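Local structure of trehalose-6-phosphate phosphatase (Candida albicans, 5DXF) at residues R337-D341 with S373-Y377; V343-K349 with L429-D435; I355-Y360 with A482-N486; V367-S373 with H403-Y409. The protein belongs to glycosyltransferase family 20 and probably has the GT-B architecture of two Rossmann-like lobes. One frame throughout, in Å; residues are numbered along the deposited sequence.

Along the chain, strand 332-339, helix 346-359 and strand 367-374 supply the first segment of every contact and the second of interaction 1. Interaction 1 closes the first beta-alpha-beta path, when 373-377 returns to 337-341. Interaction 4 starts inside that path at 367-373 and ends outside it at 403-409, sharing Ser373, so the two cross. Interaction 2 then brings 429-435 back to the start of helix 346-359, and interaction 3 brings 482-486 to that helix's end. These two longer loops cross each other and interaction 1, and each encloses interaction 4. Interactions 1 and 4 build one parallel sheet; 2 and 3 tie helix 346-359 to the part holding the second, which begins with 428-430.

Interaction 1: R337-D341 with S373-Y377; sequences RDRLD and SSPGY
This is a parallel strand pairing that peters out into loops, at the C-terminal ends of strands 332-339 and 367-374, the two strands of one beta-alpha-beta unit. Asp338 is paired with Ser373 (CA-CA 5.2 Å) and Arg339 with Ser374 (CA-CA 4.3 Å). Both strands are extended, with Asp338 at phi/psi -141/153 and Ser374 at -112/147. Two hydrogen bonds straddle Arg339: Ser374 N gives to Asp338 O at 3.2 Å, and Leu340 N gives to Ser374 O at 2.8 Å, nearly straight at 168°. Asp338 O also receives a CA-H...O contact from Ser373 CA at 3.1 Å. On one face Arg339 (chi1 m, then t, t) lays its CG 3.6 Å from Ser374 CB, and its NH1 ends 4.3 Å from Tyr377 CE1, at the edge of the ring. Past the last bond the chains part, yet Gly376 CA still lies 4.0 Å from Leu340 O; a CB there would strike that oxygen. Leu340 CG rests 3.7 Å from Ser373 CB, with the leucine side chain reaching helices 346-359 and 381-398. Asp338, on the face opposite Arg339, turns its carboxylate to Lys349, and Ser373 OG goes to His408 in the next strand. Strand 367-374 is therefore the middle of three, with 332-339 along one edge and 406-409 along the other, while Tyr377 touches helix 147-160.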
loop_
_atom_site.group_PDB
_atom_site.type_symbol
_atom_site.label_atom_id
_atom_site.label_comp_id
_atom_site.label_asym_id
_atom_site.label_seq_id
_atom_site.Cartn_x
_atom_site.Cartn_y
_atom_site.Cartn_z
ATOM N N ARG A 337 -6.670 10.913 0.387
ATOM C CA ARG A 337 -7.411 9.665 0.246
ATOM C C ARG A 337 -6.763 8.566 1.075
ATOM O O ARG A 337 -5.629 8.162 0.811
ATOM C CB ARG A 337 -7.498 9.220 -1.215
ATOM C CG ARG A 337 -8.374 7.983 -1.400
ATOM C CD ARG A 337 -8.517 7.562 -2.857
ATOM N NE ARG A 337 -7.291 6.976 -3.395
ATOM C CZ ARG A 337 -7.209 6.366 -4.575
ATOM N NH1 ARG A 337 -8.284 6.256 -5.344
ATOM N NH2 ARG A 337 -6.053 5.864 -4.985
ATOM N N ASP A 338 -7.489 8.083 2.076
ATOM C CA ASP A 338 -6.972 7.037 2.944
ATOM C C ASP A 338 -8.065 6.039 3.289
ATOM O O ASP A 338 -9.243 6.382 3.294
ATOM C CB ASP A 338 -6.390 7.639 4.228
ATOM C CG ASP A 338 -5.300 8.655 3.956
ATOM O OD1 ASP A 338 -4.133 8.244 3.793
ATOM O OD2 ASP A 338 -5.610 9.863 3.906
ATOM N N ARG A 339 -7.671 4.802 3.569
ATOM C CA ARG A 339 -8.600 3.823 4.113
ATOM C C ARG A 339 -8.961 4.220 5.540
ATOM O O ARG A 339 -8.126 4.758 6.267
ATOM C CB ARG A 339 -7.997 2.418 4.084
ATOM C CG ARG A 339 -7.971 1.779 2.705
ATOM C CD ARG A 339 -7.273 0.430 2.739
ATOM N NE ARG A 339 -7.571 -0.374 1.556
ATOM C CZ ARG A 339 -7.162 -1.626 1.382
ATOM N NH1 ARG A 339 -6.431 -2.224 2.313
ATOM N NH2 ARG A 339 -7.482 -2.282 0.276
ATOM N N LEU A 340 -10.180 3.938 5.965
ATOM C CA LEU A 340 -10.566 4.345 7.297
ATOM C C LEU A 340 -10.070 3.269 8.230
ATOM O O LEU A 340 -10.631 2.195 8.306
ATOM C CB LEU A 340 -12.074 4.467 7.397
ATOM C CG LEU A 340 -12.655 5.860 7.221
ATOM C CD1 LEU A 340 -14.120 5.904 7.624
ATOM C CD2 LEU A 340 -11.843 6.853 8.019
ATOM N N ASP A 341 -9.005 3.594 8.944
ATOM C CA ASP A 341 -8.239 2.633 9.703
ATOM C C ASP A 341 -7.508 3.303 10.837
ATOM O O ASP A 341 -7.409 4.510 10.879
ATOM C CB ASP A 341 -7.225 1.967 8.803
ATOM C CG ASP A 341 -7.422 0.499 8.733
ATOM O OD1 ASP A 341 -7.957 -0.057 9.706
ATOM O OD2 ASP A 341 -7.052 -0.103 7.712
ATOM N N SER A 373 -12.543 8.314 1.638
ATOM C CA SER A 373 -12.119 7.170 2.433
ATOM C C SER A 373 -12.575 5.835 1.857
ATOM O O SER A 373 -13.582 5.753 1.155
ATOM C CB SER A 373 -12.624 7.313 3.870
ATOM O OG SER A 373 -13.990 7.685 3.892
ATOM N N SER A 374 -11.813 4.792 2.168
ATOM C CA SER A 374 -12.130 3.435 1.752
ATOM C C SER A 374 -12.509 2.615 2.984
ATOM O O SER A 374 -11.974 2.848 4.067
ATOM C CB SER A 374 -10.941 2.810 1.021
ATOM O OG SER A 374 -10.373 3.729 0.101
ATOM N N PRO A 375 -13.437 1.656 2.831
ATOM C CA PRO A 375 -13.948 0.920 3.996
ATOM C C PRO A 375 -12.950 -0.068 4.605
ATOM O O PRO A 375 -12.161 -0.679 3.885
ATOM C CB PRO A 375 -15.153 0.173 3.424
ATOM C CG PRO A 375 -14.794 -0.044 1.996
ATOM C CD PRO A 375 -14.084 1.217 1.582
ATOM N N GLY A 376 -13.008 -0.220 5.928
ATOM C CA GLY A 376 -12.112 -1.104 6.657
ATOM C C GLY A 376 -12.737 -2.461 6.924
ATOM O O GLY A 376 -13.942 -2.641 6.753
ATOM N N TYR A 377 -11.922 -3.421 7.354
ATOM C CA TYR A 377 -12.376 -4.805 7.460
ATOM C C TYR A 377 -13.259 -5.019 8.688
ATOM O O TYR A 377 -14.361 -5.559 8.563
ATOM C CB TYR A 377 -11.172 -5.752 7.461
ATOM C CG TYR A 377 -10.523 -5.865 6.093
ATOM C CD1 TYR A 377 -9.763 -4.824 5.571
ATOM C CD2 TYR A 377 -10.687 -7.005 5.318
ATOM C CE1 TYR A 377 -9.178 -4.918 4.319
ATOM C CE2 TYR A 377 -10.104 -7.110 4.064
ATOM C CZ TYR A 377 -9.351 -6.064 3.571
ATOM O OH TYR A 377 -8.770 -6.164 2.327
#

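Interaction 2: V343-K349 with L429-D435; sequences VRGVIQK and LITSVRD
Val343 (phi/psi -82/-30) opens the contact with its carbonyl: Val343 O takes Val433 N at a very short 2.4 Å and Arg434 N at 3.2 Å, while Val343 CB sits 3.2 Å from Arg434 O. Arg344 (m, m, t) doubles back so that NH1 forms a 3.0 Å salt bridge with Asp435 OD2, an oxygen that also takes a weak bond from Ser432 OG; Asp435 OD1 goes to Thr461. A water joins Arg344 O to Thr431 N, 3.1 Å from each. Gly345, the N-cap of helix 346-359, has positive phi (65/41), and its CA points a hydrogen at Thr431 O, 3.5 Å away; a side chain would collide with that oxygen. Gly345 O accepts Thr431 OG1 (chi1 p) at a very short 2.3 Å. One helical turn on, Gln348 OE1 lies 3.9 Å from Val433 CG2. Lys349 (t, t, m, t) packs its CB 3.4 Å from Thr431 OG1 and gives a weak 3.2 Å bond from NZ to Leu429 O, its stronger partners being Asp338 and Gln371. The helix thus starts against the loop leaving strand 428-430, with strand 455-458 beside that strand and helix 381-398 against Val346 and Ile347.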
loop_
_atom_site.group_PDB
_atom_site.type_symbol
_atom_site.label_atom_id
_atom_site.label_comp_id
_atom_site.label_asym_id
_atom_site.label_seq_id
_atom_site.Cartn_x
_atom_site.Cartn_y
_atom_site.Cartn_z
ATOM N N VAL A 343 -4.254 2.877 11.377
ATOM C CA VAL A 343 -2.898 3.145 10.912
ATOM C C VAL A 343 -2.794 4.302 9.922
ATOM O O VAL A 343 -1.775 4.987 9.876
ATOM C CB VAL A 343 -2.283 1.894 10.259
ATOM C CG1 VAL A 343 -1.899 0.888 11.323
ATOM C CG2 VAL A 343 -3.248 1.279 9.253
ATOM N N ARG A 344 -3.841 4.523 9.134
ATOM C CA ARG A 344 -3.798 5.547 8.094
ATOM C C ARG A 344 -3.955 6.955 8.669
ATOM O O ARG A 344 -3.760 7.946 7.966
ATOM C CB ARG A 344 -4.869 5.275 7.039
ATOM C CG ARG A 344 -4.597 4.024 6.220
ATOM C CD ARG A 344 -3.224 4.093 5.564
ATOM N NE ARG A 344 -2.957 2.936 4.714
ATOM C CZ ARG A 344 -1.934 2.848 3.870
ATOM N NH1 ARG A 344 -1.077 3.853 3.756
ATOM N NH2 ARG A 344 -1.771 1.756 3.136
ATOM N N GLY A 345 -4.314 7.029 9.946
ATOM C CA GLY A 345 -4.264 8.271 10.696
ATOM C C GLY A 345 -5.193 9.391 10.266
ATOM O O GLY A 345 -4.797 10.557 10.257
ATOM N N VAL A 346 -6.430 9.049 9.925
ATOM C CA VAL A 346 -7.422 10.055 9.557
ATOM C C VAL A 346 -7.824 10.877 10.781
ATOM O O VAL A 346 -8.014 12.093 10.696
ATOM C CB VAL A 346 -8.672 9.408 8.926
ATOM C CG1 VAL A 346 -9.708 10.468 8.580
ATOM C CG2 VAL A 346 -8.286 8.614 7.689
ATOM N N ILE A 347 -7.938 10.200 11.919
ATOM C CA ILE A 347 -8.290 10.841 13.183
ATOM C C ILE A 347 -7.302 11.943 13.556
ATOM O O ILE A 347 -7.701 13.045 13.938
ATOM C CB ILE A 347 -8.356 9.805 14.323
ATOM C CG1 ILE A 347 -9.556 8.878 14.122
ATOM C CG2 ILE A 347 -8.432 10.496 15.676
ATOM C CD1 ILE A 347 -9.524 7.638 14.981
ATOM N N GLN A 348 -6.012 11.643 13.438
ATOM C CA GLN A 348 -4.967 12.612 13.750
ATOM C C GLN A 348 -5.027 13.800 12.794
ATOM O O GLN A 348 -4.792 14.944 13.191
ATOM C CB GLN A 348 -3.585 11.955 13.695
ATOM C CG GLN A 348 -3.291 11.004 14.851
ATOM C CD GLN A 348 -4.083 9.713 14.776
ATOM O OE1 GLN A 348 -4.342 9.193 13.693
ATOM N NE2 GLN A 348 -4.479 9.194 15.931
ATOM N N LYS A 349 -5.349 13.519 11.536
ATOM C CA LYS A 349 -5.497 14.561 10.526
ATOM C C LYS A 349 -6.635 15.507 10.891
ATOM O O LYS A 349 -6.491 16.728 10.814
ATOM C CB LYS A 349 -5.749 13.941 9.150
ATOM C CG LYS A 349 -5.854 14.951 8.019
ATOM C CD LYS A 349 -6.264 14.281 6.715
ATOM C CE LYS A 349 -5.373 13.089 6.395
ATOM N NZ LYS A 349 -5.675 12.515 5.054
ATOM N N LEU A 429 -2.081 16.271 2.887
ATOM C CA LEU A 429 -1.706 15.953 4.264
ATOM C C LEU A 429 -1.749 14.446 4.498
ATOM O O LEU A 429 -2.811 13.828 4.433
ATOM C CB LEU A 429 -2.619 16.677 5.264
ATOM C CG LEU A 429 -2.307 16.545 6.760
ATOM C CD1 LEU A 429 -0.822 16.752 7.019
ATOM C CD2 LEU A 429 -3.138 17.537 7.575
ATOM N N ILE A 430 -0.585 13.861 4.760
ATOM C CA ILE A 430 -0.500 12.439 5.086
ATOM C C ILE A 430 -0.117 12.277 6.552
ATOM O O ILE A 430 0.936 12.752 6.975
ATOM C CB ILE A 430 0.523 11.707 4.191
ATOM C CG1 ILE A 430 0.247 11.996 2.713
ATOM C CG2 ILE A 430 0.515 10.212 4.469
ATOM C CD1 ILE A 430 -1.170 11.680 2.285
ATOM N N THR A 431 -0.976 11.608 7.321
ATOM C CA THR A 431 -0.814 11.502 8.773
ATOM C C THR A 431 -0.749 10.048 9.235
ATOM O O THR A 431 -1.055 9.738 10.387
ATOM C CB THR A 431 -1.969 12.206 9.509
ATOM O OG1 THR A 431 -3.219 11.728 8.992
ATOM C CG2 THR A 431 -1.896 13.705 9.299
ATOM N N SER A 432 -0.350 9.167 8.325
ATOM C CA SER A 432 -0.312 7.732 8.588
ATOM C C SER A 432 0.463 7.376 9.853
ATOM O O SER A 432 1.591 7.827 10.046
ATOM C CB SER A 432 0.295 7.005 7.392
ATOM O OG SER A 432 -0.552 7.106 6.261
ATOM N N VAL A 433 -0.156 6.573 10.715
ATOM C CA VAL A 433 0.469 6.138 11.960
ATOM C C VAL A 433 1.544 5.092 11.689
ATOM O O VAL A 433 2.619 5.116 12.295
ATOM C CB VAL A 433 -0.585 5.572 12.945
ATOM C CG1 VAL A 433 0.059 4.686 14.005
ATOM C CG2 VAL A 433 -1.354 6.713 13.592
ATOM N N ARG A 434 1.250 4.190 10.757
ATOM C CA ARG A 434 2.175 3.122 10.401
ATOM C C ARG A 434 1.772 2.443 9.095
ATOM O O ARG A 434 0.699 1.842 9.005
ATOM C CB ARG A 434 2.250 2.086 11.528
ATOM C CG ARG A 434 3.213 0.941 11.269
ATOM C CD ARG A 434 3.615 0.269 12.573
ATOM N NE ARG A 434 4.306 -1.002 12.366
ATOM C CZ ARG A 434 5.624 -1.130 12.252
ATOM N NH1 ARG A 434 6.407 -0.062 12.317
ATOM N NH2 ARG A 434 6.160 -2.328 12.071
ATOM N N ASP A 435 2.632 2.539 8.084
ATOM C CA ASP A 435 2.394 1.848 6.820
ATOM C C ASP A 435 3.691 1.481 6.105
ATOM O O ASP A 435 4.764 1.977 6.452
ATOM C CB ASP A 435 1.511 2.696 5.893
ATOM C CG ASP A 435 2.094 4.075 5.606
ATOM O OD1 ASP A 435 3.322 4.273 5.732
ATOM O OD2 ASP A 435 1.310 4.973 5.236
HETATM O O HOH W 1 -2.794 9.808 5.634
#

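Interaction 3: I355-Y360 with A482-N486; sequences IFLDMY and AKTIN
Two helices, 355-359 and 482-486, cross at -68° with their axes 9.0 Å apart, a steep helix-helix packing with a small alanine at the closest point: Ala482 CA lies 4.2 Å from Phe356 CA. The Ala482 methyl is the bump, seated in a hollow made by Ile355, Phe356 and Met359; CB lies 3.8 Å from Ile355 CG2, 3.5 Å from Phe356 N and 3.8 Å from Met359 SD. The Phe356 ring (chi1 t) is met over its face by Ile485, whose CG2 stands 3.7 Å from the ring centroid in a CH-pi contact. Tyr360, just leaving the helix, lays the face of its ring (chi1 m) against Asn486 (chi1 t), whose CB makes a CH-pi contact 3.8 Å from the Tyr360 centroid. Met359 CE and Tyr360 OH reach Lys483, 3.7 Å from its NZ and CA respectively. No hydrogen bond crosses the interface; Asn486 OD1 goes to Trp363. The C-terminal end of helix 346-359 is thus joined to helix 478-489, with Leu357 facing helix 381-398 and Ile485 meeting strand 455-458.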
loop_
_atom_site.group_PDB
_atom_site.type_symbol
_atom_site.label_atom_id
_atom_site.label_comp_id
_atom_site.label_asym_id
_atom_site.label_seq_id
_atom_site.Cartn_x
_atom_site.Cartn_y
_atom_site.Cartn_z
ATOM N N ILE A 355 -7.622 21.790 15.453
ATOM C CA ILE A 355 -6.711 22.687 16.161
ATOM C C ILE A 355 -6.311 23.849 15.253
ATOM O O ILE A 355 -6.274 25.002 15.687
ATOM C CB ILE A 355 -5.439 21.959 16.650
ATOM C CG1 ILE A 355 -5.791 20.851 17.644
ATOM C CG2 ILE A 355 -4.483 22.943 17.306
ATOM C CD1 ILE A 355 -6.101 21.359 19.041
ATOM N N PHE A 356 -6.037 23.538 13.989
ATOM C CA PHE A 356 -5.662 24.547 13.000
ATOM C C PHE A 356 -6.740 25.603 12.825
ATOM O O PHE A 356 -6.441 26.794 12.738
ATOM C CB PHE A 356 -5.356 23.885 11.655
ATOM C CG PHE A 356 -5.316 24.844 10.495
ATOM C CD1 PHE A 356 -4.228 25.679 10.301
ATOM C CD2 PHE A 356 -6.364 24.895 9.588
ATOM C CE1 PHE A 356 -4.190 26.557 9.228
ATOM C CE2 PHE A 356 -6.330 25.769 8.515
ATOM C CZ PHE A 356 -5.242 26.599 8.335
ATOM N N LEU A 357 -7.993 25.163 12.766
ATOM C CA LEU A 357 -9.111 26.090 12.656
ATOM C C LEU A 357 -9.274 26.911 13.932
ATOM O O LEU A 357 -9.677 28.074 13.885
ATOM C CB LEU A 357 -10.401 25.334 12.339
ATOM C CG LEU A 357 -10.464 24.719 10.940
ATOM C CD1 LEU A 357 -11.803 24.040 10.708
ATOM C CD2 LEU A 357 -10.209 25.778 9.880
ATOM N N ASP A 358 -8.944 26.277 15.048
ATOM C CA ASP A 358 -8.981 26.899 16.355
ATOM C C ASP A 358 -8.002 28.038 16.514
ATOM O O ASP A 358 -8.331 29.075 17.062
ATOM C CB ASP A 358 -8.662 25.848 17.404
ATOM C CG ASP A 358 -9.883 25.350 18.108
ATOM O OD1 ASP A 358 -10.362 26.049 19.011
ATOM O OD2 ASP A 358 -10.362 24.260 17.772
ATOM N N MET A 359 -6.792 27.828 16.025
ATOM C CA MET A 359 -5.677 28.752 16.207
ATOM C C MET A 359 -5.692 29.932 15.241
ATOM O O MET A 359 -5.273 31.032 15.596
ATOM C CB MET A 359 -4.351 28.002 16.065
ATOM C CG MET A 359 -4.076 27.005 17.177
ATOM S SD MET A 359 -2.578 26.047 16.882
ATOM C CE MET A 359 -1.372 27.353 16.660
ATOM N N TYR A 360 -6.166 29.702 14.021
ATOM C CA TYR A 360 -6.095 30.726 12.984
ATOM C C TYR A 360 -7.470 31.134 12.463
ATOM O O TYR A 360 -8.044 30.453 11.613
ATOM C CB TYR A 360 -5.221 30.238 11.826
ATOM C CG TYR A 360 -3.856 29.764 12.267
ATOM C CD1 TYR A 360 -2.821 30.667 12.472
ATOM C CD2 TYR A 360 -3.604 28.416 12.485
ATOM C CE1 TYR A 360 -1.571 30.239 12.880
ATOM C CE2 TYR A 360 -2.358 27.979 12.892
ATOM C CZ TYR A 360 -1.346 28.894 13.088
ATOM O OH TYR A 360 -0.104 28.463 13.491
ATOM N N ALA A 482 -1.175 21.615 13.128
ATOM C CA ALA A 482 -1.814 22.902 12.873
ATOM C C ALA A 482 -0.804 23.954 12.419
ATOM O O ALA A 482 -0.955 24.561 11.345
ATOM C CB ALA A 482 -2.539 23.374 14.118
ATOM N N LYS A 483 0.219 24.163 13.246
ATOM C CA LYS A 483 1.297 25.099 12.932
ATOM C C LYS A 483 1.896 24.823 11.553
ATOM O O LYS A 483 2.140 25.747 10.771
ATOM C CB LYS A 483 2.391 25.027 14.000
ATOM C CG LYS A 483 2.030 25.670 15.333
ATOM C CD LYS A 483 2.970 25.195 16.433
ATOM C CE LYS A 483 3.215 26.277 17.471
ATOM N NZ LYS A 483 1.953 26.750 18.100
ATOM N N THR A 484 2.117 23.545 11.261
ATOM C CA THR A 484 2.706 23.124 9.995
ATOM C C THR A 484 1.797 23.446 8.817
ATOM O O THR A 484 2.266 23.887 7.772
ATOM C CB THR A 484 3.012 21.616 9.989
ATOM O OG1 THR A 484 3.776 21.273 11.152
ATOM C CG2 THR A 484 3.796 21.240 8.746
ATOM N N ILE A 485 0.500 23.214 8.987
ATOM C CA ILE A 485 -0.477 23.522 7.947
ATOM C C ILE A 485 -0.478 25.020 7.649
ATOM O O ILE A 485 -0.446 25.433 6.482
ATOM C CB ILE A 485 -1.892 23.057 8.353
ATOM C CG1 ILE A 485 -1.990 21.530 8.292
ATOM C CG2 ILE A 485 -2.944 23.680 7.454
ATOM C CD1 ILE A 485 -3.216 20.974 8.981
ATOM N N ASN A 486 -0.496 25.831 8.705
ATOM C CA ASN A 486 -0.401 27.279 8.530
ATOM C C ASN A 486 0.877 27.677 7.789
ATOM O O ASN A 486 0.840 28.517 6.887
ATOM C CB ASN A 486 -0.468 27.997 9.880
ATOM C CG ASN A 486 -0.372 29.507 9.741
ATOM O OD1 ASN A 486 -1.332 30.168 9.342
ATOM N ND2 ASN A 486 0.790 30.061 10.072
#

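Interaction 4: V367-S373 with H403-Y409; sequences VVLIQVS and HTPVLHY
Strands 367-373 and 406-409 run parallel, 13° apart with axes 4.7 Å from each other, and the side chains sort onto two faces. On one, Leu369 (chi1 t) sets CD2 3.9 Å from Val406 CG1 (also t), and both touch Phe353 of helix 346-359. Gln371 (t, p) also rises there, its amide going to Lys349 and Asp338, and His408 (t) swings its ring so that NE2 meets Ser373 OG (p) in a very short 2.4 Å hydrogen bond. On the other face Ile370 and Leu407, both m, t, bring CG1 and CD1 within 4.1 Å, Val368 CG1 lies 4.0 Å from the same Leu407 CD1, and Tyr409 (m) places CE2 3.9 Å from Ile370 CG2. Backbone bonds zip the pair: Leu369 N to Pro405 O (2.5 Å, very short), Leu407 N to Leu369 O (2.7 Å), Gln371 N to Leu407 O (2.7 Å), Tyr409 N to Gln371 O (2.9 Å) and Ser373 N to Tyr409 O (2.8 Å). At the start His403 NE2 adds a weak bond to Val367 O, 3.4 Å. With helix 381-398 joining the strands, this is a beta-alpha-beta unit, the repeating element of Rossmann-like lobes such as those of GT-B proteins.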
loop_
_atom_site.group_PDB
_atom_site.type_symbol
_atom_site.label_atom_id
_atom_site.label_comp_id
_atom_site.label_asym_id
_atom_site.label_seq_id
_atom_site.Cartn_x
_atom_site.Cartn_y
_atom_site.Cartn_z
ATOM N N VAL A 367 -10.783 27.558 4.303
ATOM C CA VAL A 367 -10.115 26.269 4.137
ATOM C C VAL A 367 -11.099 25.110 4.141
ATOM O O VAL A 367 -11.889 24.954 5.071
ATOM C CB VAL A 367 -9.065 26.025 5.232
ATOM C CG1 VAL A 367 -8.314 24.731 4.963
ATOM C CG2 VAL A 367 -8.099 27.182 5.292
ATOM N N VAL A 368 -11.042 24.298 3.092
ATOM C CA VAL A 368 -11.893 23.121 2.990
ATOM C C VAL A 368 -11.056 21.848 2.936
ATOM O O VAL A 368 -10.171 21.712 2.092
ATOM C CB VAL A 368 -12.800 23.184 1.748
ATOM C CG1 VAL A 368 -13.561 21.877 1.582
ATOM C CG2 VAL A 368 -13.761 24.361 1.855
ATOM N N LEU A 369 -11.335 20.924 3.851
ATOM C CA LEU A 369 -10.657 19.633 3.876
ATOM C C LEU A 369 -11.509 18.584 3.168
ATOM O O LEU A 369 -12.625 18.292 3.596
ATOM C CB LEU A 369 -10.361 19.202 5.319
ATOM C CG LEU A 369 -9.548 17.924 5.561
ATOM C CD1 LEU A 369 -8.689 18.060 6.808
ATOM C CD2 LEU A 369 -10.456 16.713 5.693
ATOM N N ILE A 370 -10.984 18.024 2.082
ATOM C CA ILE A 370 -11.683 16.970 1.355
ATOM C C ILE A 370 -11.039 15.617 1.626
ATOM O O ILE A 370 -9.882 15.386 1.271
ATOM C CB ILE A 370 -11.698 17.237 -0.164
ATOM C CG1 ILE A 370 -12.487 18.511 -0.465
ATOM C CG2 ILE A 370 -12.295 16.048 -0.910
ATOM C CD1 ILE A 370 -12.283 19.042 -1.862
ATOM N N GLN A 371 -11.795 14.731 2.269
ATOM C CA GLN A 371 -11.318 13.387 2.573
ATOM C C GLN A 371 -12.178 12.335 1.881
ATOM O O GLN A 371 -13.384 12.255 2.116
ATOM C CB GLN A 371 -11.311 13.144 4.087
ATOM C CG GLN A 371 -10.668 11.827 4.501
ATOM C CD GLN A 371 -9.173 11.809 4.257
ATOM O OE1 GLN A 371 -8.506 12.840 4.345
ATOM N NE2 GLN A 371 -8.637 10.635 3.945
ATOM N N VAL A 372 -11.554 11.543 1.014
ATOM C CA VAL A 372 -12.218 10.389 0.424
ATOM C C VAL A 372 -11.657 9.126 1.071
ATOM O O VAL A 372 -10.447 8.899 1.070
ATOM C CB VAL A 372 -12.042 10.340 -1.108
ATOM C CG1 VAL A 372 -10.666 10.845 -1.500
ATOM C CG2 VAL A 372 -12.268 8.925 -1.629
ATOM N N SER A 373 -12.543 8.314 1.638
ATOM C CA SER A 373 -12.119 7.170 2.433
ATOM C C SER A 373 -12.575 5.835 1.857
ATOM O O SER A 373 -13.582 5.753 1.155
ATOM C CB SER A 373 -12.624 7.313 3.870
ATOM O OG SER A 373 -13.990 7.685 3.892
ATOM N N HIS A 403 -20.554 27.193 3.532
ATOM C CA HIS A 403 -19.208 26.665 3.741
ATOM C C HIS A 403 -19.182 25.431 4.638
ATOM O O HIS A 403 -19.662 25.462 5.772
ATOM C CB HIS A 403 -18.291 27.739 4.336
ATOM C CG HIS A 403 -16.883 27.273 4.550
ATOM N ND1 HIS A 403 -16.256 27.328 5.778
ATOM C CD2 HIS A 403 -15.987 26.728 3.696
ATOM C CE1 HIS A 403 -15.031 26.845 5.665
ATOM N NE2 HIS A 403 -14.843 26.474 4.412
ATOM N N THR A 404 -18.606 24.352 4.117
ATOM C CA THR A 404 -18.421 23.119 4.875
ATOM C C THR A 404 -16.938 22.753 4.921
ATOM O O THR A 404 -16.366 22.334 3.914
ATOM C CB THR A 404 -19.226 21.953 4.270
ATOM O OG1 THR A 404 -20.620 22.286 4.263
ATOM C CG2 THR A 404 -19.020 20.682 5.082
ATOM N N PRO A 405 -16.314 22.925 6.097
ATOM C CA PRO A 405 -14.880 22.712 6.335
ATOM C C PRO A 405 -14.394 21.315 5.950
ATOM O O PRO A 405 -13.361 21.200 5.288
ATOM C CB PRO A 405 -14.741 22.934 7.843
ATOM C CG PRO A 405 -15.869 23.828 8.195
ATOM C CD PRO A 405 -17.000 23.399 7.312
ATOM N N VAL A 406 -15.114 20.276 6.366
ATOM C CA VAL A 406 -14.725 18.909 6.034
ATOM C C VAL A 406 -15.738 18.216 5.125
ATOM O O VAL A 406 -16.919 18.117 5.455
ATOM C CB VAL A 406 -14.540 18.046 7.295
ATOM C CG1 VAL A 406 -14.111 16.636 6.904
ATOM C CG2 VAL A 406 -13.516 18.672 8.220
ATOM N N LEU A 407 -15.262 17.741 3.980
ATOM C CA LEU A 407 -16.087 16.948 3.079
ATOM C C LEU A 407 -15.606 15.504 3.094
ATOM O O LEU A 407 -14.441 15.225 2.801
ATOM C CB LEU A 407 -16.051 17.521 1.661
ATOM C CG LEU A 407 -16.738 18.882 1.507
ATOM C CD1 LEU A 407 -16.440 19.518 0.156
ATOM C CD2 LEU A 407 -18.238 18.754 1.727
ATOM N N HIS A 408 -16.508 14.592 3.448
ATOM C CA HIS A 408 -16.160 13.181 3.584
ATOM C C HIS A 408 -16.917 12.309 2.587
ATOM O O HIS A 408 -18.134 12.145 2.686
ATOM C CB HIS A 408 -16.436 12.698 5.010
ATOM C CG HIS A 408 -15.851 11.356 5.316
ATOM N ND1 HIS A 408 -16.139 10.668 6.476
ATOM C CD2 HIS A 408 -14.989 10.575 4.623
ATOM C CE1 HIS A 408 -15.482 9.522 6.482
ATOM N NE2 HIS A 408 -14.777 9.441 5.367
ATOM N N TYR A 409 -16.182 11.743 1.636
ATOM C CA TYR A 409 -16.762 10.850 0.643
ATOM C C TYR A 409 -16.320 9.418 0.915
ATOM O O TYR A 409 -15.127 9.122 0.894
ATOM C CB TYR A 409 -16.356 11.273 -0.771
ATOM C CG TYR A 409 -16.703 12.703 -1.111
ATOM C CD1 TYR A 409 -17.972 13.044 -1.561
ATOM C CD2 TYR A 409 -15.759 13.711 -0.990
ATOM C CE1 TYR A 409 -18.290 14.353 -1.873
ATOM C CE2 TYR A 409 -16.066 15.019 -1.299
ATOM C CZ TYR A 409 -17.331 15.337 -1.740
ATOM O OH TYR A 409 -17.639 16.641 -2.049
#